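Local coordinates for RNA-binding protein Lsm (Halobacterium salinarum R1, PDB 6TFL), which assembles into a heptameric ring and probably binds RNA, with uridine bound in its nucleoside pocket, at residues V42-E45 with I51-G54. Sequence-based numbering, arbitrary orientation.
Sequences VVIE and IIRG. With URI (uridine), chain Q; URI (uridine), chain B.
The hairpin of strands 42-45 and 49-52, which joins the Sm1 and Sm2 motifs of this Lsm fold, is paired at its open end by V42 and I52, an antiparallel hydrogen-bonded pair just before the chain enters the uridine site. I52 N donates to V42 O at 2.9 Å, almost straight at 177°, while V42 N reaches I52 O at 3.0 Å with more bend. The two side chains run alongside each other on the same face of the sheet, V42 CG2 against I52 CB at 3.8 Å. Because I52 CG1 runs anti to its carbonyl carbon (chi1 -58°), the chain ends with I52 CD1 4.0 Å from I44 CG1. V21 and L23 of strand 18-23 also pack on I52. Past the strand, R53 lays one guanidinium face over the base of the chain Q uridine, whose C2 is 3.6 Å from R53 CZ. At the edge of the group, R53 NH1 meets O2' of the chain B uridine at 2.6 Å and bonds H39 O of the second subunit; D55 salt-bridges R53 NH2. A leucine in place of R53 would probably leave the uracil without its flat cationic cover and D55 without its mate. One cationic side chain thus touches two nucleosides, by face and edge.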
loop_
_atom_site.group_PDB
_atom_site.type_symbol
_atom_site.label_atom_id
_atom_site.label_comp_id
_atom_site.label_asym_id
_atom_site.label_seq_id
_atom_site.Cartn_x
_atom_site.Cartn_y
_atom_site.Cartn_z
ATOM N N VAL A 42 -8.001 14.487 -6.732
ATOM C CA VAL A 42 -8.342 15.854 -7.098
ATOM C C VAL A 42 -9.174 15.826 -8.373
ATOM O O VAL A 42 -9.101 14.886 -9.174
ATOM C CB VAL A 42 -7.094 16.762 -7.277
ATOM C CG1 VAL A 42 -6.339 16.915 -5.966
ATOM C CG2 VAL A 42 -6.158 16.223 -8.359
ATOM N N VAL A 43 -9.990 16.868 -8.542
ATOM C CA VAL A 43 -10.677 17.151 -9.798
ATOM C C VAL A 43 -10.073 18.423 -10.390
ATOM O O VAL A 43 -10.050 19.473 -9.733
ATOM C CB VAL A 43 -12.192 17.300 -9.594
ATOM C CG1 VAL A 43 -12.909 17.338 -10.939
ATOM C CG2 VAL A 43 -12.730 16.182 -8.715
ATOM N N ILE A 44 -9.582 18.330 -11.625
ATOM C CA ILE A 44 -8.922 19.434 -12.319
ATOM C C ILE A 44 -9.718 19.740 -13.582
ATOM O O ILE A 44 -9.969 18.839 -14.392
ATOM C CB ILE A 44 -7.461 19.091 -12.679
ATOM C CG1 ILE A 44 -6.669 18.641 -11.457
ATOM C CG2 ILE A 44 -6.786 20.270 -13.304
ATOM C CD1 ILE A 44 -6.557 19.687 -10.393
ATOM N N GLU A 45 -10.091 21.010 -13.763
ATOM C CA GLU A 45 -10.864 21.458 -14.924
ATOM C C GLU A 45 -10.098 22.560 -15.645
ATOM O O GLU A 45 -9.958 23.675 -15.128
ATOM C CB GLU A 45 -12.257 21.940 -14.517
ATOM C CG GLU A 45 -13.071 20.863 -13.813
ATOM C CD GLU A 45 -14.544 21.229 -13.632
ATOM O OE1 GLU A 45 -15.258 20.484 -12.908
ATOM O OE2 GLU A 45 -14.985 22.253 -14.213
ATOM N N ILE A 51 -10.505 13.625 -13.285
ATOM C CA ILE A 51 -10.395 13.078 -11.937
ATOM C C ILE A 51 -9.055 12.368 -11.849
ATOM O O ILE A 51 -8.767 11.468 -12.645
ATOM C CB ILE A 51 -11.549 12.119 -11.616
ATOM C CG1 ILE A 51 -12.898 12.776 -11.901
ATOM C CG2 ILE A 51 -11.478 11.652 -10.156
ATOM C CD1 ILE A 51 -14.039 11.803 -11.840
ATOM N N ILE A 52 -8.225 12.785 -10.904
ATOM C CA ILE A 52 -6.914 12.186 -10.692
ATOM C C ILE A 52 -6.953 11.425 -9.377
ATOM O O ILE A 52 -7.272 12.000 -8.327
ATOM C CB ILE A 52 -5.798 13.242 -10.681
ATOM C CG1 ILE A 52 -5.785 14.029 -11.995
ATOM C CG2 ILE A 52 -4.447 12.577 -10.433
ATOM C CD1 ILE A 52 -4.753 15.187 -12.030
ATOM N N ARG A 53 -6.616 10.141 -9.420
ATOM C CA ARG A 53 -6.548 9.362 -8.194
ATOM C C ARG A 53 -5.282 9.742 -7.430
ATOM O O ARG A 53 -4.196 9.821 -8.013
ATOM C CB ARG A 53 -6.584 7.869 -8.498
ATOM C CG ARG A 53 -7.235 7.052 -7.398
ATOM C CD ARG A 53 -7.135 5.562 -7.696
ATOM N NE ARG A 53 -7.627 4.729 -6.597
ATOM C CZ ARG A 53 -6.838 3.998 -5.814
ATOM N NH1 ARG A 53 -7.359 3.257 -4.841
ATOM N NH2 ARG A 53 -5.523 4.002 -6.010
ATOM N N GLY A 54 -5.441 9.996 -6.123
ATOM C CA GLY A 54 -4.371 10.577 -5.337
ATOM C C GLY A 54 -3.097 9.751 -5.317
ATOM O O GLY A 54 -1.994 10.309 -5.261
HETATM N N1 URI Q . -6.787 5.742 -2.372
HETATM C C2 URI Q . -6.840 6.695 -3.373
HETATM N N3 URI Q . -8.089 6.931 -3.884
HETATM C C4 URI Q . -9.268 6.337 -3.508
HETATM C C5 URI Q . -9.138 5.368 -2.458
HETATM C C6 URI Q . -7.930 5.114 -1.932
HETATM O O2 URI Q . -5.852 7.287 -3.788
HETATM O O4 URI Q . -10.305 6.689 -4.081
HETATM C "C1'" URI Q . -5.445 5.513 -1.816
HETATM C "C2'" URI Q . -5.165 6.304 -0.547
HETATM C "C3'" URI Q . -3.984 5.525 0.022
HETATM C "C4'" URI Q . -4.348 4.079 -0.321
HETATM O "O2'" URI Q . -4.909 7.665 -0.818
HETATM O "O3'" URI Q . -2.792 5.900 -0.667
HETATM O "O4'" URI Q . -5.273 4.154 -1.451
HETATM C "C5'" URI Q . -4.975 3.311 0.817
HETATM O "O5'" URI Q . -4.104 3.244 1.947
HETATM N N1 URI B . -8.329 -1.410 -3.075
HETATM C C2 URI B . -8.865 -1.340 -4.359
HETATM N N3 URI B . -9.963 -2.144 -4.563
HETATM C C4 URI B . -10.561 -2.976 -3.643
HETATM C C5 URI B . -9.959 -2.991 -2.346
HETATM C C6 URI B . -8.886 -2.224 -2.110
HETATM O O2 URI B . -8.407 -0.637 -5.253
HETATM O O4 URI B . -11.542 -3.632 -3.986
HETATM C "C1'" URI B . -7.151 -0.577 -2.788
HETATM C "C2'" URI B . -7.467 0.712 -2.045
HETATM C "C3'" URI B . -6.098 1.037 -1.445
HETATM C "C4'" URI B . -5.591 -0.345 -1.043
HETATM O "O2'" URI B . -8.028 1.699 -2.888
HETATM O "O3'" URI B . -5.229 1.580 -2.443
HETATM O "O4'" URI B . -6.256 -1.288 -1.941
HETATM C "C5'" URI B . -5.876 -0.723 0.393
HETATM O "O5'" URI B . -5.107 0.053 1.310
#